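Local structure of putative polysaccharide biosynthesis protein with aminopeptidase-like domain (3K9T) at residues Glu179-Tyr187 / Asn244-Thr252; Arg264-Ile272 / Ser303-Gly312. The protein binds one zinc ion per subunit and is suggested to act in the biosynthesis of modified polysaccharides, without being expected to have peptidase activity. All coordinates share one frame; numbering follows the deposited sequence.

Both contacts belong to the aminopeptidase-like part of the chain and meet in its mixed beta-sheet, their centres 11 Å apart. Interaction 1 pairs strands 181-187 and 245-250 and closes along the chain before interaction 2 opens. Interaction 2 then sets the turn and helix start of 264-272 against 303-312, whose last residues enter strand 311-315, the next neighbour of 245-250. Probable hydrogen bonds join them directly: Val-250 N to Gly-312 O at 2.8 Å and Gly-248 O to Gly-312 N at 3.0 Å. The far end of interaction 1 reaches the zinc site, the side chain of Tyr-187 coming within about 4 Å of the metal, whereas interaction 2, away from that site, reaches a neighbouring subunit of the trimer.

Interaction 1 (Glu179-Tyr187 / Asn244-Thr252); sequences EEEILLTTY and NIKMGLVAT
Leu-183 N donates to Met-247 O at 3.0 Å and Leu-183 O accepts from Leu-249 N, so both backbone polar atoms of this residue are spent on one neighbouring strand. The same alternation recurs at Thr-185, which bonds to Leu-249 O and Ala-251 N; this is parallel pairing, and the axes of 181-187 and 245-250 differ by only 16° in direction. Between Glu-181 and Ile-182 the register slips by one residue, a beta bulge that takes in Lys-246.

The middle is tightly packed and buried. Leu-184 and Leu-249 run alongside each other in the same direction, with Leu-184 CD2 3.7 Å from Leu-249 CB; helices 194-211 and 336-355 cover this face. On the other face Leu-183 CB meets Ile-245 CG2 at 3.9 Å, and the OG1 of Thr-185 rests against Val-250 CG2.

The start of the strands is looser and wetter. Lys-246 NZ reaches Glu-180 OE1 in a salt bridge at 3.2 Å, its hydrogen bond weak, between residues that are at least partly exposed. One water links Glu-181 OE1 to Asn-244 ND2, while Glu-181 OE2 is paired with Arg-221 of the adjoining strand.

At the opposite end, Thr-186 places OG1 anti to its own N (chi1 -164°), from where it donates to Ala-251 O at 2.7 Å. Tyr-187 OH lies 2.8 Å from Thr-252 OG1 and is also hydrogen-bonded to the zinc ligand Asp-196; its ring meets that of another ligand, His-190. The C-terminal end of 181-187 thus leads on to His-190 and Asp-196, and 245-250 runs alongside and brings Thr-252 up to Tyr-187, consistent with the aminopeptidase-like alpha/beta fold; this protein binds a single zinc per subunit.

Interaction 2 (Arg264-Ile272 / Ser303-Gly312); sequences RTKFGDAEI and SSPGINLSVG. Unlike the reference sequence in segment 303-312: Ser-310 (reference Pro).
A single water gathers four clear bonds from the two segments: it donates to Ser-303 OG at 2.7 Å and to Leu-309 O, and accepts from Lys-266 N at 3.0 Å and, at longer range, from Val-311 N. Ser-303 OG is also bonded to Glu-299 O, which ties the water site to helix 299-302. A second water donates to Arg-264 O and to Val-311 O, both within 2.9 Å, so water is the chief polar link across this contact.

Beside these bridges Thr-265 lays its methyl against the backbone of 310-312, CG2 standing 3.5 Å from Val-311 N. Its hydroxyl lies between the backbone N and the carbonyl carbon (chi1 73°), where OG1 accepts weak bonds from the N-H groups of Phe-267 and Gly-268 and is hydrogen-bonded to Asp-273. The type I turn from Thr-265 to Gly-268, closed by Gly-268 N to Thr-265 O, is thereby held at its first residue.

The turn extends two long side chains over 303-310. Lys-266, bent at chi3 (-98°), passes roughly perpendicular to Asn-308 and brings both CE and NZ to 3.2 Å from Asn-308 OD1, while its CG sits over the centre of one face of the Phe-267 ring. That ring presents its edge to Asn-308 O, with CZ 3.6 Å away, and its plane stands 68° from the Asn-308 amide. Ser-310, which differs from the reference sequence, packs its CB against both Ala-270 CB and Thr-265 CG2.

Nearby, Ser-304, Pro-305 and Ile-307 pack on a neighbouring subunit. The clear hydrogen bonds between the segments pass through two waters, while much of the direct contact comes from carbons of Thr-265, Lys-266 and Phe-267; the chemistry implies a hydrated seam that joins the turn before helix 271-282 to the lead-in of strand 311-315.

Interaction 1 (Glu179-Tyr187 / Asn244-Thr252)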
ATOM      1  N   GLU A 179      -9.118  26.493 -23.441  1.00 26.86           N
ATOM      2  CA  GLU A 179     -10.444  25.890 -23.505  1.00 29.14           C
ATOM      3  C   GLU A 179     -10.649  24.800 -22.465  1.00 28.33           C
ATOM      4  O   GLU A 179     -11.786  24.402 -22.203  1.00 27.62           O
ATOM      5  CB  GLU A 179     -10.686  25.233 -24.866  1.00 30.84           C
ATOM      6  CG  GLU A 179     -10.922  26.210 -26.004  1.00 45.07           C
ATOM      7  CD  GLU A 179     -11.275  25.535 -27.348  1.00 55.46           C
ATOM      8  OE1 GLU A 179     -12.193  24.668 -27.380  1.00 50.47           O
ATOM      9  OE2 GLU A 179     -10.637  25.917 -28.372  1.00 56.92           O
ATOM     10  N   GLU A 180      -9.569  24.268 -21.905  1.00 29.28           N
ATOM     11  CA  GLU A 180      -9.728  23.247 -20.884  1.00 30.34           C
ATOM     12  C   GLU A 180     -10.509  23.879 -19.767  1.00 29.32           C
ATOM     13  O   GLU A 180     -10.294  25.035 -19.411  1.00 28.84           O
ATOM     14  CB  GLU A 180      -8.403  22.726 -20.409  1.00 33.26           C
ATOM     15  CG  GLU A 180      -7.794  21.782 -21.393  1.00 40.33           C
ATOM     16  CD  GLU A 180      -6.302  21.762 -21.291  1.00 53.51           C
ATOM     17  OE1 GLU A 180      -5.782  21.242 -20.266  1.00 47.36           O
ATOM     18  OE2 GLU A 180      -5.675  22.283 -22.249  1.00 61.23           O
ATOM     19  N   GLU A 181     -11.418  23.102 -19.221  1.00 26.14           N
ATOM     20  CA  GLU A 181     -12.480  23.655 -18.460  1.00 26.04           C
ATOM     21  C   GLU A 181     -12.593  22.998 -17.099  1.00 26.79           C
ATOM     22  O   GLU A 181     -12.421  21.777 -16.970  1.00 26.41           O
ATOM     23  CB  GLU A 181     -13.742  23.403 -19.270  1.00 27.15           C
ATOM     24  CG  GLU A 181     -14.919  24.177 -18.869  1.00 25.35           C
ATOM     25  CD  GLU A 181     -16.089  23.922 -19.789  1.00 32.46           C
ATOM     26  OE1 GLU A 181     -15.981  24.182 -21.010  1.00 31.27           O
ATOM     27  OE2 GLU A 181     -17.139  23.493 -19.272  1.00 35.25           O
ATOM     28  N   ILE A 182     -12.860  23.817 -16.091  1.00 24.54           N
ATOM     29  CA  ILE A 182     -13.156  23.334 -14.753  1.00 25.11           C
ATOM     30  C   ILE A 182     -14.682  23.586 -14.594  1.00 27.59           C
ATOM     31  O   ILE A 182     -15.150  24.704 -14.892  1.00 26.51           O
ATOM     32  CB  ILE A 182     -12.353  24.095 -13.677  1.00 25.28           C
ATOM     33  CG1 ILE A 182     -10.841  24.045 -13.970  1.00 25.30           C
ATOM     34  CG2 ILE A 182     -12.746  23.641 -12.275  1.00 16.50           C
ATOM     35  CD1 ILE A 182     -10.175  22.668 -14.012  1.00 27.49           C
ATOM     36  N   LEU A 183     -15.432  22.552 -14.178  1.00 25.86           N
ATOM     37  CA  LEU A 183     -16.892  22.587 -14.038  1.00 24.08           C
ATOM     38  C   LEU A 183     -17.291  22.611 -12.560  1.00 26.07           C
ATOM     39  O   LEU A 183     -16.851  21.775 -11.771  1.00 25.55           O
ATOM     40  CB  LEU A 183     -17.507  21.351 -14.716  1.00 24.55           C
ATOM     41  CG  LEU A 183     -19.053  21.169 -14.738  1.00 27.30           C
ATOM     42  CD1 LEU A 183     -19.843  22.230 -15.623  1.00 18.88           C
ATOM     43  CD2 LEU A 183     -19.407  19.735 -15.127  1.00 19.68           C
ATOM     44  N   LEU A 184     -18.120  23.577 -12.178  1.00 25.71           N
ATOM     45  CA  LEU A 184     -18.583  23.674 -10.808  1.00 26.41           C
ATOM     46  C   LEU A 184     -20.088  23.693 -10.894  1.00 26.49           C
ATOM     47  O   LEU A 184     -20.643  24.599 -11.486  1.00 27.07           O
ATOM     48  CB  LEU A 184     -18.047  24.950 -10.152  1.00 28.00           C
ATOM     49  CG  LEU A 184     -16.517  24.955 -10.054  1.00 28.98           C
ATOM     50  CD1 LEU A 184     -16.027  26.298  -9.681  1.00 21.19           C
ATOM     51  CD2 LEU A 184     -16.068  23.947  -9.018  1.00 34.81           C
ATOM     52  N   THR A 185     -20.749  22.694 -10.318  1.00 24.71           N
ATOM     53  CA  THR A 185     -22.181  22.564 -10.462  1.00 23.11           C
ATOM     54  C   THR A 185     -22.855  22.604  -9.106  1.00 23.89           C
ATOM     55  O   THR A 185     -22.248  22.268  -8.086  1.00 25.08           O
ATOM     56  CB  THR A 185     -22.547  21.231 -11.169  1.00 24.25           C
ATOM     57  OG1 THR A 185     -22.574  20.144 -10.225  1.00 26.02           O
ATOM     58  CG2 THR A 185     -21.554  20.925 -12.273  1.00 19.60           C
ATOM     59  N   THR A 186     -24.113  23.015  -9.088  1.00 22.15           N
ATOM     60  CA  THR A 186     -24.898  22.919  -7.871  1.00 22.80           C
ATOM     61  C   THR A 186     -26.375  22.769  -8.264  1.00 25.83           C
ATOM     62  O   THR A 186     -26.758  23.132  -9.392  1.00 25.88           O
ATOM     63  CB  THR A 186     -24.640  24.110  -6.939  1.00 22.17           C
ATOM     64  OG1 THR A 186     -25.137  23.800  -5.632  1.00 22.36           O
ATOM     65  CG2 THR A 186     -25.290  25.413  -7.483  1.00 17.53           C
ATOM     66  N   TYR A 187     -27.206  22.261  -7.345  1.00 24.92           N
ATOM     67  CA  TYR A 187     -28.594  21.970  -7.687  1.00 23.58           C
ATOM     68  C   TYR A 187     -29.629  22.929  -7.060  1.00 23.74           C
ATOM     69  O   TYR A 187     -29.551  23.309  -5.895  1.00 21.36           O
ATOM     70  CB  TYR A 187     -28.912  20.468  -7.477  1.00 24.21           C
ATOM     71  CG  TYR A 187     -28.614  19.941  -6.105  1.00 23.79           C
ATOM     72  CD1 TYR A 187     -29.538  20.076  -5.104  1.00 20.07           C
ATOM     73  CD2 TYR A 187     -27.408  19.309  -5.805  1.00 24.46           C
ATOM     74  CE1 TYR A 187     -29.303  19.626  -3.853  1.00 24.76           C
ATOM     75  CE2 TYR A 187     -27.168  18.827  -4.533  1.00 21.02           C
ATOM     76  CZ  TYR A 187     -28.115  19.002  -3.553  1.00 25.53           C
ATOM     77  OH  TYR A 187     -27.924  18.566  -2.244  1.00 25.16           O
ATOM     78  N   ASN A 244     -13.469  18.888 -23.204  1.00 23.15           N
ATOM     79  CA  ASN A 244     -12.670  19.917 -22.555  1.00 23.05           C
ATOM     80  C   ASN A 244     -12.756  19.937 -21.042  1.00 22.91           C
ATOM     81  O   ASN A 244     -11.979  20.643 -20.428  1.00 24.11           O
ATOM     82  CB  ASN A 244     -13.114  21.306 -23.011  1.00 25.40           C
ATOM     83  CG  ASN A 244     -12.932  21.533 -24.507  1.00 29.28           C
ATOM     84  OD1 ASN A 244     -12.006  21.016 -25.119  1.00 30.89           O
ATOM     85  ND2 ASN A 244     -13.804  22.354 -25.085  1.00 22.23           N
ATOM     86  N   ILE A 245     -13.717  19.255 -20.429  1.00 22.18           N
ATOM     87  CA  ILE A 245     -13.859  19.336 -18.968  1.00 22.44           C
ATOM     88  C   ILE A 245     -12.784  18.485 -18.277  1.00 23.61           C
ATOM     89  O   ILE A 245     -12.827  17.258 -18.267  1.00 23.82           O
ATOM     90  CB  ILE A 245     -15.266  18.962 -18.528  1.00 22.38           C
ATOM     91  CG1 ILE A 245     -16.259  19.933 -19.185  1.00 19.96           C
ATOM     92  CG2 ILE A 245     -15.356  18.981 -17.007  1.00 18.08           C
ATOM     93  CD1 ILE A 245     -17.692  19.412 -19.215  1.00 22.39           C
ATOM     94  N   LYS A 246     -11.791  19.166 -17.719  1.00 25.96           N
ATOM     95  CA  LYS A 246     -10.606  18.507 -17.183  1.00 26.20           C
ATOM     96  C   LYS A 246     -10.939  17.975 -15.805  1.00 23.60           C
ATOM     97  O   LYS A 246     -10.474  16.941 -15.429  1.00 24.21           O
ATOM     98  CB  LYS A 246      -9.430  19.500 -17.110  1.00 26.04           C
ATOM     99  CG  LYS A 246      -8.013  18.914 -17.351  1.00 40.47           C
ATOM    100  CD  LYS A 246      -6.870  19.641 -16.501  1.00 51.32           C
ATOM    101  CE  LYS A 246      -5.491  19.916 -17.203  1.00 46.50           C
ATOM    102  NZ  LYS A 246      -4.964  18.912 -18.174  1.00 52.00           N
HETATM  103  N   MSE A 247     -11.758  18.706 -15.067  1.00 23.16           N
HETATM  104  CA  MSE A 247     -12.108  18.357 -13.711  1.00 24.09           C
HETATM  105  C   MSE A 247     -13.366  19.121 -13.260  1.00 24.85           C
HETATM  106  O   MSE A 247     -13.831  20.043 -13.916  1.00 23.75           O
HETATM  107  CB  MSE A 247     -10.914  18.577 -12.767  1.00 25.11           C
HETATM  108  CG  MSE A 247     -10.281  19.972 -12.710  1.00 30.42           C
HETATM  109 SE   MSE A 247      -8.598  19.924 -11.714  0.75 16.17          SE
HETATM  110  CE  MSE A 247      -7.254  20.288 -13.067  1.00 27.89           C
ATOM    111  N   GLY A 248     -13.956  18.695 -12.157  1.00 25.20           N
ATOM    112  CA  GLY A 248     -15.158  19.348 -11.680  1.00 25.61           C
ATOM    113  C   GLY A 248     -15.474  19.052 -10.237  1.00 23.79           C
ATOM    114  O   GLY A 248     -14.961  18.103  -9.684  1.00 24.21           O
ATOM    115  N   LEU A 249     -16.320  19.888  -9.641  1.00 21.98           N
ATOM    116  CA  LEU A 249     -16.767  19.717  -8.272  1.00 22.33           C
ATOM    117  C   LEU A 249     -18.260  20.014  -8.175  1.00 23.24           C
ATOM    118  O   LEU A 249     -18.708  20.988  -8.747  1.00 23.86           O
ATOM    119  CB  LEU A 249     -15.999  20.674  -7.331  1.00 24.60           C
ATOM    120  CG  LEU A 249     -14.549  20.380  -6.947  1.00 21.46           C
ATOM    121  CD1 LEU A 249     -13.964  21.554  -6.194  1.00 16.88           C
ATOM    122  CD2 LEU A 249     -14.460  19.101  -6.133  1.00 13.89           C
ATOM    123  N   VAL A 250     -19.019  19.180  -7.463  1.00 24.25           N
ATOM    124  CA  VAL A 250     -20.412  19.455  -7.173  1.00 24.02           C
ATOM    125  C   VAL A 250     -20.457  20.064  -5.736  1.00 26.68           C
ATOM    126  O   VAL A 250     -19.994  19.465  -4.757  1.00 25.25           O
ATOM    127  CB  VAL A 250     -21.273  18.188  -7.236  1.00 25.56           C
ATOM    128  CG1 VAL A 250     -22.684  18.493  -6.757  1.00 26.60           C
ATOM    129  CG2 VAL A 250     -21.273  17.534  -8.649  1.00 17.85           C
ATOM    130  N   ALA A 251     -21.017  21.264  -5.618  1.00 24.62           N
ATOM    131  CA  ALA A 251     -21.063  21.957  -4.350  1.00 21.98           C
ATOM    132  C   ALA A 251     -22.447  21.801  -3.729  1.00 25.20           C
ATOM    133  O   ALA A 251     -23.460  22.189  -4.305  1.00 23.27           O
ATOM    134  CB  ALA A 251     -20.733  23.434  -4.522  1.00 19.46           C
ATOM    135  N   THR A 252     -22.475  21.239  -2.529  1.00 26.86           N
ATOM    136  CA  THR A 252     -23.690  21.141  -1.766  1.00 28.17           C
ATOM    137  C   THR A 252     -23.303  21.044  -0.304  1.00 27.65           C
ATOM    138  O   THR A 252     -22.150  20.738   0.003  1.00 25.35           O
ATOM    139  CB  THR A 252     -24.511  19.920  -2.190  1.00 28.48           C
ATOM    140  OG1 THR A 252     -25.649  19.844  -1.357  1.00 24.91           O
ATOM    141  CG2 THR A 252     -23.717  18.622  -2.084  1.00 24.88           C
TER
HETATM  142  O   HOH W   1     -16.117  22.638 -23.242  1.00 25.69           O

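Interaction 2 (Arg264-Ile272 / Ser303-Gly312)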
ATOM      1  N   ARG A 264     -14.349  11.822  -3.358  1.00 23.48           N
ATOM      2  CA  ARG A 264     -13.534  11.700  -4.532  1.00 25.93           C
ATOM      3  C   ARG A 264     -14.284  11.376  -5.811  1.00 23.43           C
ATOM      4  O   ARG A 264     -15.375  10.811  -5.803  1.00 23.27           O
ATOM      5  CB  ARG A 264     -12.538  10.587  -4.320  1.00 28.09           C
ATOM      6  CG  ARG A 264     -11.548  10.895  -3.273  1.00 33.40           C
ATOM      7  CD  ARG A 264     -10.735   9.703  -3.113  1.00 32.25           C
ATOM      8  NE  ARG A 264      -9.540  10.002  -2.371  1.00 36.66           N
ATOM      9  CZ  ARG A 264      -8.975   9.159  -1.523  1.00 36.55           C
ATOM     10  NH1 ARG A 264      -9.518   7.976  -1.274  1.00 44.41           N
ATOM     11  NH2 ARG A 264      -7.871   9.512  -0.903  1.00 37.93           N
ATOM     12  N   THR A 265     -13.620  11.681  -6.913  1.00 21.23           N
ATOM     13  CA  THR A 265     -14.041  11.219  -8.220  1.00 21.51           C
ATOM     14  C   THR A 265     -14.010   9.700  -8.248  1.00 21.84           C
ATOM     15  O   THR A 265     -13.346   9.075  -7.417  1.00 22.87           O
ATOM     16  CB  THR A 265     -13.077  11.717  -9.333  1.00 20.94           C
ATOM     17  OG1 THR A 265     -11.814  10.997  -9.287  1.00 21.24           O
ATOM     18  CG2 THR A 265     -12.863  13.206  -9.202  1.00 11.03           C
ATOM     19  N   LYS A 266     -14.682   9.115  -9.243  1.00 24.20           N
ATOM     20  CA  LYS A 266     -14.715   7.673  -9.386  1.00 24.96           C
ATOM     21  C   LYS A 266     -13.296   7.113  -9.552  1.00 24.56           C
ATOM     22  O   LYS A 266     -13.057   5.978  -9.197  1.00 24.50           O
ATOM     23  CB  LYS A 266     -15.629   7.224 -10.545  1.00 25.97           C
ATOM     24  CG  LYS A 266     -15.032   7.422 -11.960  1.00 41.52           C
ATOM     25  CD  LYS A 266     -15.915   6.908 -13.125  1.00 44.18           C
ATOM     26  CE  LYS A 266     -15.561   5.488 -13.704  1.00 37.68           C
ATOM     27  NZ  LYS A 266     -16.793   4.954 -14.484  1.00 48.56           N
ATOM     28  N   PHE A 267     -12.365   7.907 -10.077  1.00 25.89           N
ATOM     29  CA  PHE A 267     -10.983   7.452 -10.290  1.00 25.20           C
ATOM     30  C   PHE A 267     -10.149   7.489  -9.012  1.00 24.36           C
ATOM     31  O   PHE A 267      -9.077   6.899  -8.960  1.00 25.13           O
ATOM     32  CB  PHE A 267     -10.256   8.276 -11.350  1.00 23.94           C
ATOM     33  CG  PHE A 267     -11.026   8.467 -12.595  1.00 23.80           C
ATOM     34  CD1 PHE A 267     -11.152   7.430 -13.514  1.00 25.42           C
ATOM     35  CD2 PHE A 267     -11.622   9.692 -12.872  1.00 27.03           C
ATOM     36  CE1 PHE A 267     -11.871   7.599 -14.691  1.00 29.75           C
ATOM     37  CE2 PHE A 267     -12.365   9.876 -14.051  1.00 35.21           C
ATOM     38  CZ  PHE A 267     -12.485   8.825 -14.962  1.00 37.03           C
ATOM     39  N   GLY A 268     -10.595   8.222  -8.010  1.00 24.32           N
ATOM     40  CA  GLY A 268      -9.864   8.282  -6.730  1.00 22.47           C
ATOM     41  C   GLY A 268      -8.577   9.068  -6.677  1.00 22.65           C
ATOM     42  O   GLY A 268      -8.292   9.699  -5.688  1.00 23.30           O
ATOM     43  N   ASP A 269      -7.781   9.048  -7.741  1.00 27.47           N
ATOM     44  CA  ASP A 269      -6.516   9.785  -7.731  1.00 27.16           C
ATOM     45  C   ASP A 269      -6.357  10.753  -8.907  1.00 25.07           C
ATOM     46  O   ASP A 269      -5.220  11.042  -9.310  1.00 24.55           O
ATOM     47  CB  ASP A 269      -5.341   8.784  -7.658  1.00 26.04           C
ATOM     48  CG  ASP A 269      -5.299   7.844  -8.835  1.00 32.15           C
ATOM     49  OD1 ASP A 269      -6.253   7.826  -9.680  1.00 33.13           O
ATOM     50  OD2 ASP A 269      -4.282   7.112  -8.909  1.00 50.95           O
ATOM     51  N   ALA A 270      -7.475  11.249  -9.457  1.00 24.69           N
ATOM     52  CA  ALA A 270      -7.443  12.233 -10.560  1.00 22.47           C
ATOM     53  C   ALA A 270      -6.822  13.519 -10.036  1.00 23.70           C
ATOM     54  O   ALA A 270      -6.683  13.693  -8.829  1.00 21.35           O
ATOM     55  CB  ALA A 270      -8.838  12.527 -11.094  1.00 23.42           C
ATOM     56  N   GLU A 271      -6.450  14.418 -10.934  1.00 25.24           N
ATOM     57  CA  GLU A 271      -5.807  15.646 -10.512  1.00 26.79           C
ATOM     58  C   GLU A 271      -6.620  16.422  -9.469  1.00 26.74           C
ATOM     59  O   GLU A 271      -6.054  16.857  -8.437  1.00 27.55           O
ATOM     60  CB  GLU A 271      -5.465  16.532 -11.681  1.00 26.96           C
ATOM     61  CG  GLU A 271      -4.529  17.644 -11.247  1.00 36.65           C
ATOM     62  CD  GLU A 271      -4.168  18.613 -12.352  1.00 40.27           C
ATOM     63  OE1 GLU A 271      -4.309  18.226 -13.543  1.00 37.81           O
ATOM     64  OE2 GLU A 271      -3.715  19.739 -11.985  1.00 34.97           O
ATOM     65  N   ILE A 272      -7.927  16.534  -9.696  1.00 24.56           N
ATOM     66  CA  ILE A 272      -8.796  17.248  -8.752  1.00 25.46           C
ATOM     67  C   ILE A 272      -8.779  16.587  -7.357  1.00 23.22           C
ATOM     68  O   ILE A 272      -8.749  17.276  -6.363  1.00 23.24           O
ATOM     69  CB  ILE A 272     -10.257  17.443  -9.310  1.00 25.27           C
ATOM     70  CG1 ILE A 272     -11.075  18.369  -8.407  1.00 28.66           C
ATOM     71  CG2 ILE A 272     -10.966  16.106  -9.491  1.00 25.48           C
ATOM     72  CD1 ILE A 272     -10.440  19.719  -8.166  1.00 31.86           C
ATOM     73  N   SER A 303     -20.143  10.894 -13.560  1.00 26.15           N
ATOM     74  CA  SER A 303     -19.290   9.724 -13.429  1.00 23.78           C
ATOM     75  C   SER A 303     -19.872   8.457 -14.037  1.00 24.49           C
ATOM     76  O   SER A 303     -19.279   7.406 -13.859  1.00 25.50           O
ATOM     77  CB  SER A 303     -19.014   9.485 -11.956  1.00 25.41           C
ATOM     78  OG  SER A 303     -18.367  10.626 -11.412  1.00 27.47           O
ATOM     79  N   SER A 304     -21.035   8.545 -14.708  1.00 24.77           N
ATOM     80  CA  SER A 304     -21.589   7.443 -15.512  1.00 24.90           C
ATOM     81  C   SER A 304     -20.497   7.006 -16.448  1.00 22.52           C
ATOM     82  O   SER A 304     -19.632   7.813 -16.811  1.00 22.28           O
ATOM     83  CB  SER A 304     -22.692   7.882 -16.475  1.00 27.86           C
ATOM     84  OG  SER A 304     -23.307   9.067 -16.118  1.00 40.25           O
ATOM     85  N   PRO A 305     -20.566   5.760 -16.914  1.00 21.69           N
ATOM     86  CA  PRO A 305     -19.451   5.248 -17.722  1.00 23.70           C
ATOM     87  C   PRO A 305     -19.371   5.873 -19.102  1.00 23.50           C
ATOM     88  O   PRO A 305     -18.315   5.881 -19.711  1.00 23.97           O
ATOM     89  CB  PRO A 305     -19.706   3.740 -17.805  1.00 22.07           C
ATOM     90  CG  PRO A 305     -21.000   3.487 -17.138  1.00 25.56           C
ATOM     91  CD  PRO A 305     -21.484   4.713 -16.458  1.00 21.70           C
ATOM     92  N   GLY A 306     -20.500   6.371 -19.569  1.00 24.18           N
ATOM     93  CA  GLY A 306     -20.588   7.002 -20.869  1.00 25.50           C
ATOM     94  C   GLY A 306     -20.232   8.479 -20.843  1.00 24.49           C
ATOM     95  O   GLY A 306     -20.143   9.073 -21.877  1.00 22.46           O
ATOM     96  N   ILE A 307     -20.025   9.056 -19.662  1.00 24.07           N
ATOM     97  CA  ILE A 307     -19.684  10.485 -19.508  1.00 26.23           C
ATOM     98  C   ILE A 307     -18.262  10.529 -18.984  1.00 27.56           C
ATOM     99  O   ILE A 307     -17.384  11.059 -19.644  1.00 30.33           O
ATOM    100  CB  ILE A 307     -20.683  11.217 -18.544  1.00 25.46           C
ATOM    101  CG1 ILE A 307     -22.123  11.089 -19.080  1.00 25.38           C
ATOM    102  CG2 ILE A 307     -20.270  12.657 -18.324  1.00 21.51           C
ATOM    103  CD1 ILE A 307     -22.379  11.660 -20.454  1.00 18.77           C
ATOM    104  N   ASN A 308     -18.066   9.989 -17.772  1.00 27.02           N
ATOM    105  CA  ASN A 308     -16.765   9.571 -17.287  1.00 23.67           C
ATOM    106  C   ASN A 308     -15.770  10.699 -17.084  1.00 24.14           C
ATOM    107  O   ASN A 308     -14.560  10.553 -17.347  1.00 19.36           O
ATOM    108  CB  ASN A 308     -16.193   8.491 -18.213  1.00 21.69           C
ATOM    109  CG  ASN A 308     -15.163   7.614 -17.526  1.00 25.00           C
ATOM    110  OD1 ASN A 308     -15.373   7.112 -16.418  1.00 38.73           O
ATOM    111  ND2 ASN A 308     -14.042   7.422 -18.180  1.00 19.57           N
ATOM    112  N   LEU A 309     -16.297  11.788 -16.523  1.00 23.89           N
ATOM    113  CA  LEU A 309     -15.495  12.960 -16.176  1.00 24.93           C
ATOM    114  C   LEU A 309     -14.983  12.835 -14.737  1.00 25.43           C
ATOM    115  O   LEU A 309     -15.485  11.998 -13.999  1.00 25.07           O
ATOM    116  CB  LEU A 309     -16.327  14.231 -16.289  1.00 23.33           C
ATOM    117  CG  LEU A 309     -17.045  14.496 -17.599  1.00 24.19           C
ATOM    118  CD1 LEU A 309     -18.088  15.624 -17.359  1.00 15.95           C
ATOM    119  CD2 LEU A 309     -16.009  14.837 -18.679  1.00 16.71           C
ATOM    120  N   SER A 310     -13.996  13.664 -14.360  1.00 23.49           N
ATOM    121  CA  SER A 310     -13.463  13.648 -13.013  1.00 27.97           C
ATOM    122  C   SER A 310     -14.141  14.711 -12.192  1.00 23.46           C
ATOM    123  O   SER A 310     -13.694  15.848 -12.149  1.00 26.12           O
ATOM    124  CB  SER A 310     -11.941  13.880 -12.997  1.00 28.68           C
ATOM    125  OG  SER A 310     -11.379  13.137 -14.031  1.00 39.04           O
ATOM    126  N   VAL A 311     -15.214  14.330 -11.538  1.00 21.60           N
ATOM    127  CA  VAL A 311     -15.965  15.257 -10.712  1.00 22.93           C
ATOM    128  C   VAL A 311     -16.072  14.706  -9.271  1.00 22.13           C
ATOM    129  O   VAL A 311     -16.555  13.588  -9.035  1.00 17.69           O
ATOM    130  CB  VAL A 311     -17.371  15.524 -11.330  1.00 22.39           C
ATOM    131  CG1 VAL A 311     -18.215  16.425 -10.414  1.00 18.78           C
ATOM    132  CG2 VAL A 311     -17.212  16.089 -12.695  1.00 13.21           C
ATOM    133  N   GLY A 312     -15.581  15.489  -8.322  1.00 23.53           N
ATOM    134  CA  GLY A 312     -15.789  15.185  -6.901  1.00 25.12           C
ATOM    135  C   GLY A 312     -16.789  16.144  -6.281  1.00 23.98           C
ATOM    136  O   GLY A 312     -17.504  16.827  -6.990  1.00 23.43           O
TER
HETATM  137  O   HOH W   2     -17.624  12.246  -6.677  1.00 18.93           O
HETATM  138  O   HOH W   3     -15.786  11.201 -11.049  1.00 16.43           O